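Local coordinates for protein glucose-resistance amylase regulator (Weissella paramesenteroides ATCC 33313, PDB 4RK6) that binds glucose in the cleft of its sugar-binding core and, as a LacI-family regulator, probably controls transcription by binding DNA, at residues Asp225-Thr230 / Gln242-Ile247; Ala130-Thr135 / Asp198-Gly203. All coordinates share one frame; numbering follows the deposited sequence.

Contact 1. Residues Asp225-Thr230 / Gln242-Ile247; sequences DGLQQT and QDFPEI. With GLC (alpha-D-glucopyranose), chain C.
In the glucose pocket, Asp225 and Gln242 lie side by side and together grip the sugar. The Asp225 carboxylate takes two sugar hydroxyls, one on each oxygen. GLC O4 donates to Asp225 OD1 at 2.5 Å, and GLC O6 donates to Asp225 OD2 at 2.6 Å. Gln242 NE2 gives an almost straight bond to GLC O3, with an N-H...O angle of 175° and a length of 3.0 Å. The same amide nitrogen also donates to Asp225 OD1, 3.0 Å away, and meets it nearly along the C-O bond. Gln242 OE1 is held by Ser108, which fixes the turn of the amide. The contact lies where the chain passes between the two lobes of the periplasmic-binding-protein-like fold, beside the sugar cleft. The backbones are joined as well: Gln242 N donates to Asp225 O, 3.1 Å away. Phe244, which begins helix 244-257, packs on Phe24. Its chi1 of -68° puts CG beside the backbone N and turns the ring edge-on to the Asp225 carboxylate. Asp225 OD1 is 3.7 Å from Phe244 CZ. Leu227 CD2 meets the same rim at Phe244 CD2, 4.0 Å away, the two side chains crossing at about a right angle.

Contact 2. Residues Ala130-Thr135 / Asp198-Gly203; sequences ALVGDT and DMVGQG
Val132 and Val200 meet through their methyl groups where a strand of the sugar-binding core faces a helix. The apolar part is one pair of branches. Val132 CG1 lies 3.6 Å from Val200 CG1, and the two side chains cross obliquely. Both residues have CG1 anti to the backbone N (chi1 -178° for Val132 and 175° for Val200), and both point their CB toward the other segment. This turns the two CG1 branches to each other. The Val132 CB is also near, 4.1 Å from Val200 CG1.

The remaining contacts are with the backbone of segment 130-135. Val200 CG1 packs against the carbonyl of Val132, 3.4 Å from Val132 O. The other branch, Val200 CG2, reaches the next residue and lies 4.1 Å from Gly133 CA. The two branches of Val200 thus touch successive residues, CG1 on Val132 and, more loosely, CG2 on Gly133. Gly133 has a backbone conformation (phi 139°) that glycine readily adopts, and its bare CA faces Val200 CG2.

All three touching residues are buried. This is helix-on-sheet packing of the alternating beta-alpha fold of the family. Strand 192-195 leads into helix 198-210, which packs on the neighbouring parallel strand 129-132. That strand has strand 163-166 on its other side. Gly133 begins the loop that follows, where Asp134 N is hydrogen-bonded to Thr196 OG1. Val200, in the first turn of the helix, also touches Ala195, while Val132 packs on Ser178 of helix 172-182.

Both contacts are buried, but their chemistry differs with their place. Contact 1 lines the cleft and is largely polar, built round the sugar. Contact 2 is mainly apolar packing of helix 198-210 on the sheet. Asp198 joins them: its OD2 is probably hydrogen-bonded to Leu227 N at 2.8 Å, and its OD1 is hydrogen-bonded to Gly226 N, so the start of helix 198-210 holds the loop after Asp225. Further along, Gln229 NE2 is probably hydrogen-bonded to Gln202 OE1. Segments 225-230 and 198-203 also face the second subunit. There Gln229 NE2 is hydrogen-bonded to Gln229 OE1 of the second subunit, and Met199 packs on Gln228 of that chain.

Contact 1. Residues Asp225-Thr230 / Gln242-Ile247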
# COMPACT_ATOMS: atom_id res chain seq x y z
N ASP A 225 11.20 4.38 -7.82
CA ASP A 225 10.16 3.35 -7.82
C ASP A 225 9.04 3.75 -8.79
O ASP A 225 8.62 2.96 -9.62
CB ASP A 225 9.53 3.04 -6.45
CG ASP A 225 10.41 2.17 -5.58
OD1 ASP A 225 11.46 1.69 -6.07
OD2 ASP A 225 10.08 2.02 -4.38
N GLY A 226 8.52 4.96 -8.64
CA GLY A 226 7.52 5.49 -9.55
C GLY A 226 6.12 4.95 -9.36
O GLY A 226 5.36 4.88 -10.33
N LEU A 227 5.78 4.57 -8.14
CA LEU A 227 4.43 4.10 -7.81
C LEU A 227 3.45 5.28 -7.60
O LEU A 227 3.81 6.45 -7.83
CB LEU A 227 4.48 3.14 -6.64
CG LEU A 227 5.28 1.85 -6.91
CD1 LEU A 227 5.53 1.11 -5.61
CD2 LEU A 227 4.56 0.97 -7.92
N GLN A 228 2.21 4.96 -7.20
CA GLN A 228 1.13 5.95 -7.16
C GLN A 228 1.42 7.22 -6.35
O GLN A 228 0.97 8.29 -6.72
CB GLN A 228 -0.16 5.30 -6.63
CG GLN A 228 -1.35 6.25 -6.61
CD GLN A 228 -2.58 5.63 -5.98
OE1 GLN A 228 -2.50 4.88 -5.00
NE2 GLN A 228 -3.75 5.97 -6.52
N GLN A 229 2.16 7.11 -5.26
CA GLN A 229 2.48 8.32 -4.48
C GLN A 229 3.11 9.43 -5.31
O GLN A 229 2.88 10.63 -5.03
CB GLN A 229 3.35 7.97 -3.27
CG GLN A 229 3.22 8.95 -2.13
CD GLN A 229 1.86 8.85 -1.43
OE1 GLN A 229 1.28 7.77 -1.31
NE2 GLN A 229 1.36 9.97 -0.99
N THR A 230 3.88 9.08 -6.34
CA THR A 230 4.51 10.10 -7.19
C THR A 230 3.52 10.91 -8.02
O THR A 230 3.80 12.04 -8.38
CB THR A 230 5.59 9.51 -8.12
OG1 THR A 230 4.99 8.65 -9.11
CG2 THR A 230 6.63 8.77 -7.33
N GLN A 242 10.26 1.79 -11.92
CA GLN A 242 10.58 0.37 -12.12
C GLN A 242 9.36 -0.35 -12.67
O GLN A 242 8.21 -0.04 -12.33
CB GLN A 242 10.97 -0.30 -10.81
CG GLN A 242 12.15 0.38 -10.12
CD GLN A 242 12.84 -0.57 -9.14
OE1 GLN A 242 13.26 -1.65 -9.52
NE2 GLN A 242 12.89 -0.18 -7.88
N ASP A 243 9.61 -1.34 -13.52
CA ASP A 243 8.54 -2.14 -14.04
C ASP A 243 8.32 -3.37 -13.17
O ASP A 243 8.76 -4.48 -13.51
CB ASP A 243 8.86 -2.50 -15.51
CG ASP A 243 7.63 -3.00 -16.28
OD1 ASP A 243 6.61 -3.32 -15.66
OD2 ASP A 243 7.73 -3.04 -17.53
N PHE A 244 7.70 -3.18 -12.00
CA PHE A 244 7.58 -4.26 -11.02
C PHE A 244 6.77 -5.44 -11.56
O PHE A 244 7.12 -6.59 -11.31
CB PHE A 244 6.98 -3.77 -9.69
CG PHE A 244 7.89 -2.85 -8.93
CD1 PHE A 244 9.12 -3.29 -8.46
CD2 PHE A 244 7.53 -1.52 -8.71
CE1 PHE A 244 9.97 -2.43 -7.77
CE2 PHE A 244 8.38 -0.66 -8.03
CZ PHE A 244 9.59 -1.13 -7.56
N PRO A 245 5.68 -5.18 -12.28
CA PRO A 245 4.97 -6.34 -12.79
C PRO A 245 5.83 -7.14 -13.77
O PRO A 245 5.75 -8.37 -13.72
CB PRO A 245 3.71 -5.76 -13.46
CG PRO A 245 3.57 -4.38 -12.86
CD PRO A 245 4.97 -3.91 -12.58
N GLU A 246 6.64 -6.47 -14.59
CA GLU A 246 7.51 -7.18 -15.53
C GLU A 246 8.55 -8.01 -14.76
O GLU A 246 8.81 -9.17 -15.10
CB GLU A 246 8.15 -6.25 -16.52
CG GLU A 246 9.07 -6.94 -17.51
CD GLU A 246 8.34 -7.80 -18.53
OE1 GLU A 246 7.09 -7.92 -18.50
OE2 GLU A 246 9.07 -8.35 -19.39
N ILE A 247 9.10 -7.45 -13.69
CA ILE A 247 10.00 -8.23 -12.83
C ILE A 247 9.34 -9.53 -12.36
O ILE A 247 9.94 -10.59 -12.44
CB ILE A 247 10.53 -7.38 -11.64
CG1 ILE A 247 11.42 -6.27 -12.17
CG2 ILE A 247 11.26 -8.25 -10.62
CD1 ILE A 247 11.67 -5.14 -11.17
C1 GLC C . 13.35 -2.57 -2.07
C2 GLC C . 13.61 -2.89 -3.55
C3 GLC C . 14.01 -1.67 -4.36
C4 GLC C . 13.05 -0.51 -4.05
C5 GLC C . 13.16 -0.21 -2.55
C6 GLC C . 12.22 0.93 -2.14
O1 GLC C . 14.57 -2.54 -1.45
O2 GLC C . 14.66 -3.84 -3.67
O3 GLC C . 13.90 -2.07 -5.72
O4 GLC C . 13.37 0.59 -4.84
O5 GLC C . 12.76 -1.32 -1.79
O6 GLC C . 10.89 0.59 -2.38
O HOH W 1 6.45 1.40 -10.69

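Contact 2. Residues Ala130-Thr135 / Asp198-Gly203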
# COMPACT_ATOMS: atom_id res chain seq x y z
N ALA A 130 21.97 15.29 -2.29
CA ALA A 130 21.81 14.35 -1.20
C ALA A 130 21.12 13.06 -1.66
O ALA A 130 20.24 13.09 -2.52
CB ALA A 130 21.03 14.98 -0.07
N LEU A 131 21.54 11.93 -1.08
CA LEU A 131 20.79 10.68 -1.14
C LEU A 131 20.08 10.54 0.20
O LEU A 131 20.71 10.54 1.26
CB LEU A 131 21.73 9.49 -1.40
CG LEU A 131 21.04 8.13 -1.54
CD1 LEU A 131 20.28 8.04 -2.85
CD2 LEU A 131 22.05 6.99 -1.48
N VAL A 132 18.75 10.42 0.14
CA VAL A 132 17.91 10.36 1.34
C VAL A 132 17.06 9.11 1.31
O VAL A 132 16.41 8.82 0.32
CB VAL A 132 16.98 11.60 1.48
CG1 VAL A 132 16.16 11.51 2.75
CG2 VAL A 132 17.80 12.88 1.46
N GLY A 133 17.08 8.34 2.39
CA GLY A 133 16.35 7.11 2.49
C GLY A 133 17.18 6.05 3.16
O GLY A 133 17.74 6.28 4.24
N ASP A 134 17.24 4.88 2.55
CA ASP A 134 18.05 3.79 3.09
C ASP A 134 19.50 3.95 2.61
O ASP A 134 19.86 3.54 1.51
CB ASP A 134 17.43 2.44 2.72
CG ASP A 134 18.13 1.27 3.39
OD1 ASP A 134 19.16 1.49 4.03
OD2 ASP A 134 17.64 0.14 3.29
N THR A 135 20.32 4.59 3.44
CA THR A 135 21.70 4.95 3.08
C THR A 135 22.74 4.36 4.04
O THR A 135 23.92 4.65 3.91
CB THR A 135 21.92 6.48 3.06
OG1 THR A 135 21.90 7.00 4.40
CG2 THR A 135 20.88 7.20 2.24
N ASP A 198 9.57 6.28 -3.10
CA ASP A 198 8.60 7.36 -3.32
C ASP A 198 8.15 8.09 -2.03
O ASP A 198 8.04 9.32 -2.01
CB ASP A 198 7.35 6.85 -4.04
CG ASP A 198 7.67 6.20 -5.39
OD1 ASP A 198 8.64 6.61 -6.08
OD2 ASP A 198 6.92 5.27 -5.72
N MSE A 199 7.90 7.33 -0.96
CA MSE A 199 7.39 7.90 0.31
C MSE A 199 8.44 8.82 0.91
O MSE A 199 8.09 9.79 1.54
CB MSE A 199 6.97 6.81 1.29
CG MSE A 199 5.54 6.39 1.04
SE MSE A 199 4.39 7.88 1.63
CE MSE A 199 2.80 6.73 1.58
N VAL A 200 9.72 8.54 0.69
CA VAL A 200 10.77 9.43 1.17
C VAL A 200 10.58 10.79 0.50
O VAL A 200 10.67 11.84 1.15
CB VAL A 200 12.18 8.87 0.88
CG1 VAL A 200 13.27 9.87 1.26
CG2 VAL A 200 12.38 7.54 1.57
N GLY A 201 10.31 10.79 -0.80
CA GLY A 201 10.05 12.01 -1.55
C GLY A 201 8.83 12.76 -1.04
O GLY A 201 8.84 13.98 -0.93
N GLN A 202 7.78 12.03 -0.69
CA GLN A 202 6.60 12.66 -0.12
C GLN A 202 6.94 13.34 1.23
O GLN A 202 6.40 14.42 1.56
CB GLN A 202 5.50 11.64 0.03
CG GLN A 202 4.23 12.17 0.62
CD GLN A 202 3.50 13.10 -0.32
OE1 GLN A 202 2.76 12.64 -1.21
NE2 GLN A 202 3.68 14.40 -0.13
N GLY A 203 7.77 12.69 2.01
CA GLY A 203 8.21 13.24 3.32
C GLY A 203 8.97 14.53 3.14
O GLY A 203 8.75 15.49 3.86